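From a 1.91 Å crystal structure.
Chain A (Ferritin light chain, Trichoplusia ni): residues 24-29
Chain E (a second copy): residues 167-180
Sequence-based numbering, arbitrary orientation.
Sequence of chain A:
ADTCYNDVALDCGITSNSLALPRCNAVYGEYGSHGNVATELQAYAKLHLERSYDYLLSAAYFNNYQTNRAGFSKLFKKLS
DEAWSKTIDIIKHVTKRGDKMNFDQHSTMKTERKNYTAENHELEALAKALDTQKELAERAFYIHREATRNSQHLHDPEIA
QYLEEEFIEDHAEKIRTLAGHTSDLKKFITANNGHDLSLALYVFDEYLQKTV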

# COMPACT_ATOMS: atom_id res chain seq x y z
N CYS A 24 33.86 -46.49 14.46
CA CYS A 24 32.69 -45.63 14.35
C CYS A 24 33.12 -44.20 14.71
O CYS A 24 32.87 -43.71 15.81
CB CYS A 24 31.59 -46.11 15.29
SG CYS A 24 31.04 -47.82 14.95
N ASN A 25 33.82 -43.57 13.78
CA ASN A 25 34.28 -42.21 13.97
C ASN A 25 34.18 -41.58 12.59
O ASN A 25 33.73 -42.25 11.66
CB ASN A 25 35.71 -42.18 14.55
CG ASN A 25 36.74 -42.89 13.68
OD1 ASN A 25 37.83 -43.21 14.16
ND2 ASN A 25 36.42 -43.12 12.42
N ALA A 26 34.61 -40.33 12.45
CA ALA A 26 34.49 -39.67 11.15
C ALA A 26 35.73 -39.78 10.27
O ALA A 26 35.84 -39.08 9.27
CB ALA A 26 34.14 -38.19 11.38
N VAL A 27 36.65 -40.67 10.63
CA VAL A 27 37.88 -40.83 9.84
C VAL A 27 37.66 -41.65 8.57
O VAL A 27 37.10 -42.74 8.62
CB VAL A 27 38.98 -41.54 10.68
CG1 VAL A 27 40.23 -41.80 9.82
CG2 VAL A 27 39.35 -40.67 11.91
N TYR A 28 38.07 -41.11 7.43
CA TYR A 28 37.98 -41.86 6.17
C TYR A 28 39.15 -41.41 5.29
O TYR A 28 39.80 -40.41 5.58
CB TYR A 28 36.62 -41.66 5.48
CG TYR A 28 36.32 -40.25 5.01
CD1 TYR A 28 36.54 -39.87 3.69
CD2 TYR A 28 35.79 -39.31 5.90
CE1 TYR A 28 36.24 -38.57 3.25
CE2 TYR A 28 35.48 -38.02 5.48
CZ TYR A 28 35.71 -37.66 4.16
OH TYR A 28 35.39 -36.38 3.74
N GLY A 29 39.42 -42.17 4.23
CA GLY A 29 40.56 -41.85 3.38
C GLY A 29 41.85 -41.94 4.20
O GLY A 29 42.85 -41.32 3.87
N PHE E 167 30.58 -33.78 -4.75
CA PHE E 167 30.59 -34.93 -3.86
C PHE E 167 31.44 -34.80 -2.62
O PHE E 167 30.97 -34.94 -1.49
CB PHE E 167 31.06 -36.18 -4.63
CG PHE E 167 30.14 -36.58 -5.75
CD1 PHE E 167 30.25 -35.97 -7.00
CD2 PHE E 167 29.12 -37.50 -5.53
CE1 PHE E 167 29.33 -36.26 -8.03
CE2 PHE E 167 28.20 -37.80 -6.54
CZ PHE E 167 28.30 -37.17 -7.79
N ILE E 168 32.72 -34.53 -2.84
CA ILE E 168 33.71 -34.47 -1.78
C ILE E 168 33.44 -33.51 -0.62
O ILE E 168 33.57 -33.90 0.54
CB ILE E 168 35.09 -34.24 -2.44
CG1 ILE E 168 35.48 -35.51 -3.21
CG2 ILE E 168 36.16 -33.88 -1.38
CD1 ILE E 168 36.70 -35.36 -4.14
N GLU E 169 33.05 -32.28 -0.91
CA GLU E 169 32.78 -31.33 0.18
C GLU E 169 31.69 -31.83 1.11
O GLU E 169 31.85 -31.84 2.32
CB GLU E 169 32.36 -29.97 -0.35
CG GLU E 169 33.28 -29.34 -1.36
CD GLU E 169 32.81 -27.96 -1.79
OE1 GLU E 169 31.60 -27.79 -2.06
OE2 GLU E 169 33.66 -27.03 -1.86
N ASP E 170 30.57 -32.26 0.53
CA ASP E 170 29.46 -32.72 1.34
C ASP E 170 29.64 -34.05 2.04
O ASP E 170 29.02 -34.28 3.08
CB ASP E 170 28.18 -32.75 0.50
CG ASP E 170 27.78 -31.37 0.01
OD1 ASP E 170 27.92 -30.40 0.79
OD2 ASP E 170 27.33 -31.25 -1.15
N HIS E 171 30.48 -34.93 1.50
CA HIS E 171 30.72 -36.21 2.15
C HIS E 171 31.26 -36.02 3.57
O HIS E 171 30.86 -36.72 4.49
CB HIS E 171 31.73 -37.06 1.36
CG HIS E 171 31.16 -37.70 0.13
ND1 HIS E 171 31.94 -38.09 -0.93
CD2 HIS E 171 29.88 -38.03 -0.19
CE1 HIS E 171 31.17 -38.64 -1.86
NE2 HIS E 171 29.92 -38.61 -1.44
N ALA E 172 32.17 -35.07 3.75
CA ALA E 172 32.76 -34.85 5.07
C ALA E 172 31.69 -34.49 6.10
O ALA E 172 31.73 -34.96 7.23
CB ALA E 172 33.83 -33.75 5.01
N GLU E 173 30.74 -33.65 5.71
CA GLU E 173 29.67 -33.24 6.62
C GLU E 173 28.77 -34.42 6.99
O GLU E 173 28.41 -34.61 8.16
CB GLU E 173 28.79 -32.16 5.97
CG GLU E 173 29.50 -30.85 5.69
CD GLU E 173 29.92 -30.13 6.96
OE1 GLU E 173 29.18 -30.21 7.96
OE2 GLU E 173 30.98 -29.47 6.95
N LYS E 174 28.38 -35.21 5.99
CA LYS E 174 27.51 -36.36 6.25
C LYS E 174 28.16 -37.40 7.14
O LYS E 174 27.53 -37.97 8.02
CB LYS E 174 27.09 -37.06 4.95
CG LYS E 174 26.02 -36.36 4.13
CD LYS E 174 25.63 -37.24 2.94
CE LYS E 174 24.51 -36.63 2.11
NZ LYS E 174 24.13 -37.49 0.94
N ILE E 175 29.44 -37.68 6.87
CA ILE E 175 30.16 -38.67 7.64
C ILE E 175 30.33 -38.19 9.08
O ILE E 175 30.16 -38.96 10.02
CB ILE E 175 31.51 -38.98 6.96
CG1 ILE E 175 31.24 -39.83 5.70
CG2 ILE E 175 32.46 -39.71 7.92
CD1 ILE E 175 32.42 -39.89 4.71
N ARG E 176 30.66 -36.91 9.26
CA ARG E 176 30.82 -36.39 10.61
C ARG E 176 29.48 -36.47 11.37
O ARG E 176 29.44 -36.80 12.55
CB ARG E 176 31.32 -34.94 10.57
CG ARG E 176 31.31 -34.24 11.95
CD ARG E 176 32.19 -34.98 12.99
NE ARG E 176 32.15 -34.27 14.27
CZ ARG E 176 31.16 -34.37 15.16
NH1 ARG E 176 30.13 -35.18 14.92
NH2 ARG E 176 31.17 -33.62 16.26
N THR E 177 28.39 -36.15 10.68
CA THR E 177 27.07 -36.20 11.31
C THR E 177 26.72 -37.62 11.76
O THR E 177 26.30 -37.84 12.90
CB THR E 177 25.98 -35.69 10.34
OG1 THR E 177 26.23 -34.31 10.06
CG2 THR E 177 24.58 -35.83 10.95
N LEU E 178 26.90 -38.59 10.86
CA LEU E 178 26.60 -39.98 11.18
C LEU E 178 27.53 -40.52 12.27
O LEU E 178 27.09 -41.29 13.14
CB LEU E 178 26.70 -40.85 9.92
CG LEU E 178 25.57 -40.60 8.91
CD1 LEU E 178 25.88 -41.30 7.58
CD2 LEU E 178 24.25 -41.12 9.48
N ALA E 179 28.81 -40.14 12.24
CA ALA E 179 29.74 -40.61 13.27
C ALA E 179 29.27 -40.07 14.63
O ALA E 179 29.33 -40.77 15.64
CB ALA E 179 31.16 -40.11 12.98
N GLY E 180 28.81 -38.82 14.65
CA GLY E 180 28.32 -38.23 15.89
C GLY E 180 27.10 -39.00 16.40
O GLY E 180 26.97 -39.22 17.60
O HOH W 1 32.30 -40.95 16.49
O HOH W 2 35.15 -35.93 1.19

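No direct hydrogen bond joins the two stretches; the polar links between them run through water. The rest of the contact is apolar packing of a loop segment of chain A against a helix of chain E, with 327 Å² buried in total.

A:Tyr28 and E:Ile175 have the largest covered areas of their stretches, 83 and 62 Å². E:Ile175 CD1 sits over one face of the A:Tyr28 ring, 3.7 Å from its centroid and 16° off the ring normal, a CH-pi contact. E:Ile175 is in the m,t rotamer, with CD1 over the ring; E:Ile175 CG2 lies 4.1 Å from A:Ala26 CB and 3.9 Å from A:Tyr28 CD2. A:Tyr28 adopts chi1 p, and its OH comes within 3.3 Å of E:Ala172 CB. Water 2 lies 2.6 Å from A:Tyr28 OH and donates to E:Ile168 O at 2.7 Å, so the buried hydroxyl has a polar partner.

A:Ala26 points toward the helix. Its CB is 3.9 Å from both E:Ala179 CB and E:Arg176 CA. The backbones come close here: A:Asn25 CA is 4.9 Å from E:Ala179 CA, and A:Ala26 CA is 5.0 Å from E:Arg176 CA. The alanines fit this close approach. The E:Ala179 methyl packs on the loop backbone, its CB 3.4 Å from A:Asn25 C and 3.5 Å from A:Ala26 N. Nearby, water 1 lies within hydrogen-bonding reach of two carbonyls, A:Cys24 O at 2.9 Å and E:Ala179 O at 3.1 Å. A:Val27 points away.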